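Local coordinates for protein neutral ceramidase (Pseudomonas aeruginosa, PDB 2ZWS) that hydrolyses the N-acyl bond of ceramides to release sphingosine and a free fatty acid, using a zinc ion, and can also run the reaction in reverse, at residues A416-S428 with Q472-V484. Residues are numbered along the deposited sequence; the frame is centred on the assembly and turned at random.
Sequences AGVRIRRAVQAAS and QAAYQQLFVDMAV
A knob-into-hole contact, with Ile420 as the knob, joins two nearly parallel helices, 414-428 and 471-488; its side chain is seated among Gln472, Tyr475, Gln476 and Phe479. The short axes approach to 8.8 Å at a crossing angle of -19°. Ile420, long and branched, reaches two neighbours at once: its CD1 lies 3.8 Å from Tyr475 CB, while CG2, anti to the backbone N, meets Phe479 CB. Both helices lie on one side of the four-stranded mixed sheet; Leu406 of strand 403-407 touches Ile420, Val424 and Phe479, so the knob is covered from the sheet as well. The backbones are nearest at Ile420 and Gln476; farther along, the short side chains of Ala423, Ala427 and Ala483 leave room for the valines. Ala423 CB is 3.5 Å from Val480 CG2, and Ala427 CB faces Ala483 CB at 4.2 Å. Val424 places CG2 against Phe479 CB, and its CG1 lies 4.1 Å from Ala483 CB.

Polar groups join the helices near Ala416. Gln472, bent at chi2 (-80°), brings its amide back so that NE2 donates to Ala416 O (3.2 Å) on a lone pair in the carbonyl plane. The same nitrogen gives a straighter bond, 166° at the hydrogen, to Gln476 OE1 at 2.9 Å; in this conformer, one of two, a separate acceptor for each N-H holds the amide. Gln472 OE1 takes a water that also accepts from Arg419 NH2, whose guanidinium forms salt bridges with Glu453 and Asp170. At the other end, Ser428 OG, which hydrogen-bonds Glu404, receives a water that also donates to Ala483 O.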
loop_
_atom_site.group_PDB
_atom_site.type_symbol
_atom_site.label_atom_id
_atom_site.label_comp_id
_atom_site.label_asym_id
_atom_site.label_seq_id
_atom_site.Cartn_x
_atom_site.Cartn_y
_atom_site.Cartn_z
ATOM N N ALA A 416 -12.705 -1.290 16.402
ATOM C CA ALA A 416 -13.305 -0.146 15.689
ATOM C C ALA A 416 -13.896 -0.630 14.358
ATOM O O ALA A 416 -15.013 -0.242 13.976
ATOM C CB ALA A 416 -12.299 0.983 15.501
ATOM N N GLY A 417 -13.169 -1.512 13.689
ATOM C CA GLY A 417 -13.637 -2.071 12.417
ATOM C C GLY A 417 -14.739 -3.098 12.603
ATOM O O GLY A 417 -15.761 -3.093 11.884
ATOM N N VAL A 418 -14.544 -3.988 13.580
ATOM C CA VAL A 418 -15.549 -5.019 13.865
ATOM C C VAL A 418 -16.913 -4.408 14.221
ATOM O O VAL A 418 -17.941 -4.878 13.757
ATOM C CB VAL A 418 -15.085 -6.020 14.962
ATOM C CG1 VAL A 418 -16.245 -6.931 15.382
ATOM C CG2 VAL A 418 -13.929 -6.848 14.436
ATOM N N ARG A 419 -16.921 -3.366 15.044
ATOM C CA ARG A 419 -18.203 -2.730 15.400
ATOM C C ARG A 419 -18.930 -2.176 14.154
ATOM O O ARG A 419 -20.161 -2.274 14.027
ATOM C CB ARG A 419 -17.997 -1.625 16.428
ATOM C CG ARG A 419 -17.850 -2.175 17.849
ATOM C CD ARG A 419 -17.751 -1.016 18.797
ATOM N NE ARG A 419 -17.189 -1.416 20.078
ATOM C CZ ARG A 419 -16.876 -0.546 21.027
ATOM N NH1 ARG A 419 -16.355 -0.974 22.183
ATOM N NH2 ARG A 419 -17.094 0.749 20.820
ATOM N N ILE A 420 -18.162 -1.611 13.230
ATOM C CA ILE A 420 -18.760 -1.064 12.009
ATOM C C ILE A 420 -19.280 -2.193 11.122
ATOM O O ILE A 420 -20.400 -2.139 10.638
ATOM C CB ILE A 420 -17.780 -0.159 11.258
ATOM C CG1 ILE A 420 -17.451 1.060 12.136
ATOM C CG2 ILE A 420 -18.391 0.285 9.932
ATOM C CD1 ILE A 420 -16.370 1.980 11.581
ATOM N N ARG A 421 -18.482 -3.245 10.972
ATOM C CA ARG A 421 -18.889 -4.423 10.226
ATOM C C ARG A 421 -20.218 -4.984 10.741
ATOM O O ARG A 421 -21.134 -5.244 9.956
ATOM C CB ARG A 421 -17.805 -5.479 10.356
ATOM C CG ARG A 421 -17.472 -6.175 9.072
ATOM C CD ARG A 421 -16.630 -7.381 9.396
ATOM N NE ARG A 421 -15.374 -7.023 10.041
ATOM C CZ ARG A 421 -14.560 -7.892 10.653
ATOM N NH1 ARG A 421 -14.871 -9.188 10.752
ATOM N NH2 ARG A 421 -13.413 -7.455 11.167
ATOM N N ARG A 422 -20.316 -5.159 12.058
ATOM C CA ARG A 422 -21.534 -5.671 12.710
ATOM C C ARG A 422 -22.734 -4.784 12.421
ATOM O O ARG A 422 -23.832 -5.268 12.140
ATOM C CB ARG A 422 -21.349 -5.743 14.224
ATOM C CG ARG A 422 -20.472 -6.876 14.696
ATOM C CD ARG A 422 -20.175 -6.761 16.181
ATOM N NE ARG A 422 -19.366 -7.896 16.593
ATOM C CZ ARG A 422 -18.666 -7.971 17.715
ATOM N NH1 ARG A 422 -18.641 -6.956 18.572
ATOM N NH2 ARG A 422 -17.973 -9.072 17.961
ATOM N N ALA A 423 -22.520 -3.474 12.547
ATOM C CA ALA A 423 -23.610 -2.508 12.393
ATOM C C ALA A 423 -24.109 -2.502 10.946
ATOM O O ALA A 423 -25.315 -2.467 10.688
ATOM C CB ALA A 423 -23.155 -1.143 12.814
ATOM N N VAL A 424 -23.171 -2.543 9.997
ATOM C CA VAL A 424 -23.509 -2.593 8.582
ATOM C C VAL A 424 -24.186 -3.913 8.202
ATOM O O VAL A 424 -25.203 -3.903 7.488
ATOM C CB VAL A 424 -22.275 -2.311 7.708
ATOM C CG1 VAL A 424 -22.528 -2.689 6.211
ATOM C CG2 VAL A 424 -21.852 -0.850 7.863
ATOM N N GLN A 425 -23.662 -5.040 8.686
ATOM C CA GLN A 425 -24.321 -6.320 8.422
ATOM C C GLN A 425 -25.767 -6.323 8.959
ATOM O O GLN A 425 -26.674 -6.830 8.291
ATOM C CB GLN A 425 -23.504 -7.503 8.980
ATOM C CG GLN A 425 -24.176 -8.884 8.770
ATOM C CD GLN A 425 -24.379 -9.234 7.313
ATOM O OE1 GLN A 425 -23.432 -9.557 6.590
ATOM N NE2 GLN A 425 -25.620 -9.177 6.874
ATOM N N ALA A 426 -25.985 -5.753 10.141
ATOM C CA ALA A 426 -27.357 -5.684 10.687
ATOM C C ALA A 426 -28.266 -4.852 9.778
ATOM O O ALA A 426 -29.391 -5.256 9.493
ATOM C CB ALA A 426 -27.353 -5.156 12.142
ATOM N N ALA A 427 -27.769 -3.714 9.298
ATOM C CA ALA A 427 -28.540 -2.839 8.426
ATOM C C ALA A 427 -28.765 -3.446 7.043
ATOM O O ALA A 427 -29.792 -3.195 6.408
ATOM C CB ALA A 427 -27.874 -1.469 8.311
ATOM N N SER A 428 -27.812 -4.247 6.577
ATOM C CA SER A 428 -27.867 -4.798 5.210
ATOM C C SER A 428 -28.472 -6.193 5.027
ATOM O O SER A 428 -28.683 -6.629 3.889
ATOM C CB SER A 428 -26.460 -4.780 4.608
ATOM O OG SER A 428 -25.981 -3.453 4.551
ATOM N N GLN A 472 -14.727 7.056 16.081
ATOM C CA GLN A 472 -15.223 5.751 15.658
ATOM C C GLN A 472 -16.734 5.777 15.457
ATOM O O GLN A 472 -17.241 5.215 14.485
ATOM C CB GLN A 472 -14.825 4.661 16.658
ATOM C CG GLN A 472 -15.074 3.206 16.196
ATOM C CD GLN A 472 -16.520 2.746 16.343
ATOM O OE1 GLN A 472 -17.275 3.278 17.169
ATOM N NE2 GLN A 472 -16.919 1.741 15.548
ATOM N N ALA A 473 -17.442 6.406 16.394
ATOM C CA ALA A 473 -18.908 6.527 16.356
ATOM C C ALA A 473 -19.341 7.243 15.070
ATOM O O ALA A 473 -20.315 6.820 14.415
ATOM C CB ALA A 473 -19.394 7.290 17.592
ATOM N N ALA A 474 -18.591 8.275 14.692
ATOM C CA ALA A 474 -18.863 9.025 13.437
ATOM C C ALA A 474 -18.762 8.099 12.236
ATOM O O ALA A 474 -19.659 8.091 11.370
ATOM C CB ALA A 474 -17.884 10.184 13.260
ATOM N N TYR A 475 -17.666 7.335 12.161
ATOM C CA TYR A 475 -17.527 6.401 11.025
ATOM C C TYR A 475 -18.638 5.356 11.029
ATOM O O TYR A 475 -19.151 4.995 9.981
ATOM C CB TYR A 475 -16.172 5.725 11.051
ATOM C CG TYR A 475 -15.049 6.541 10.476
ATOM C CD1 TYR A 475 -14.929 6.725 9.093
ATOM C CD2 TYR A 475 -14.073 7.099 11.308
ATOM C CE1 TYR A 475 -13.879 7.454 8.559
ATOM C CE2 TYR A 475 -13.007 7.807 10.792
ATOM C CZ TYR A 475 -12.911 7.984 9.399
ATOM O OH TYR A 475 -11.856 8.670 8.839
ATOM N N GLN A 476 -19.033 4.877 12.212
ATOM C CA GLN A 476 -20.077 3.872 12.251
ATOM C C GLN A 476 -21.396 4.462 11.725
ATOM O O GLN A 476 -22.076 3.828 10.904
ATOM C CB GLN A 476 -20.256 3.324 13.671
ATOM C CG GLN A 476 -21.116 2.084 13.751
ATOM C CD GLN A 476 -20.869 1.297 15.018
ATOM O OE1 GLN A 476 -19.718 1.054 15.400
ATOM N NE2 GLN A 476 -21.952 0.874 15.671
ATOM N N GLN A 477 -21.719 5.672 12.155
ATOM C CA GLN A 477 -22.920 6.357 11.667
ATOM C C GLN A 477 -22.887 6.532 10.152
ATOM O O GLN A 477 -23.877 6.269 9.472
ATOM C CB GLN A 477 -23.011 7.732 12.293
ATOM C CG GLN A 477 -24.137 8.588 11.748
ATOM C CD GLN A 477 -24.236 9.876 12.501
ATOM O OE1 GLN A 477 -23.905 10.946 11.979
ATOM N NE2 GLN A 477 -24.636 9.782 13.753
ATOM N N LEU A 478 -21.737 6.984 9.645
ATOM C CA LEU A 478 -21.592 7.247 8.212
ATOM C C LEU A 478 -21.787 5.980 7.378
ATOM O O LEU A 478 -22.494 5.993 6.346
ATOM C CB LEU A 478 -20.235 7.883 7.932
ATOM C CG LEU A 478 -20.059 9.297 8.498
ATOM C CD1 LEU A 478 -18.617 9.754 8.361
ATOM C CD2 LEU A 478 -21.001 10.302 7.875
ATOM N N PHE A 479 -21.138 4.899 7.797
ATOM C CA PHE A 479 -21.300 3.624 7.101
ATOM C C PHE A 479 -22.690 3.020 7.245
ATOM O O PHE A 479 -23.213 2.419 6.296
ATOM C CB PHE A 479 -20.194 2.646 7.507
ATOM C CG PHE A 479 -18.888 2.890 6.795
ATOM C CD1 PHE A 479 -18.784 2.626 5.426
ATOM C CD2 PHE A 479 -17.761 3.382 7.469
ATOM C CE1 PHE A 479 -17.591 2.846 4.731
ATOM C CE2 PHE A 479 -16.537 3.589 6.742
ATOM C CZ PHE A 479 -16.480 3.319 5.370
ATOM N N VAL A 480 -23.297 3.125 8.431
ATOM C CA VAL A 480 -24.659 2.594 8.576
ATOM C C VAL A 480 -25.628 3.372 7.687
ATOM O O VAL A 480 -26.449 2.762 6.963
ATOM C CB VAL A 480 -25.110 2.587 10.052
ATOM C CG1 VAL A 480 -26.642 2.409 10.157
ATOM C CG2 VAL A 480 -24.387 1.462 10.760
ATOM N N ASP A 481 -25.508 4.698 7.693
ATOM C CA ASP A 481 -26.396 5.519 6.869
ATOM C C ASP A 481 -26.236 5.167 5.374
ATOM O O ASP A 481 -27.226 5.075 4.634
ATOM C CB ASP A 481 -26.185 7.019 7.145
ATOM C CG ASP A 481 -26.736 7.460 8.517
ATOM O OD1 ASP A 481 -27.385 6.636 9.205
ATOM O OD2 ASP A 481 -26.527 8.639 8.899
ATOM N N MET A 482 -24.993 4.915 4.947
ATOM C CA MET A 482 -24.733 4.541 3.552
ATOM C C MET A 482 -25.343 3.176 3.248
ATOM O O MET A 482 -25.941 2.988 2.195
ATOM C CB MET A 482 -23.231 4.539 3.268
ATOM C CG MET A 482 -22.932 4.197 1.805
ATOM S SD MET A 482 -21.222 4.628 1.401
ATOM C CE MET A 482 -21.356 6.421 1.270
ATOM N N ALA A 483 -25.219 2.234 4.188
ATOM C CA ALA A 483 -25.776 0.884 4.015
ATOM C C ALA A 483 -27.301 0.956 3.882
ATOM O O ALA A 483 -27.908 0.243 3.073
ATOM C CB ALA A 483 -25.396 -0.010 5.210
ATOM N N VAL A 484 -27.929 1.789 4.712
ATOM C CA VAL A 484 -29.382 1.978 4.645
ATOM C C VAL A 484 -29.779 2.581 3.300
ATOM O O VAL A 484 -30.723 2.106 2.665
ATOM C CB VAL A 484 -29.875 2.858 5.806
ATOM C CG1 VAL A 484 -31.357 3.326 5.580
ATOM C CG2 VAL A 484 -29.753 2.085 7.131
HETATM O O HOH W 1 -18.938 2.089 18.854
HETATM O O HOH W 2 -27.144 -2.301 2.393
#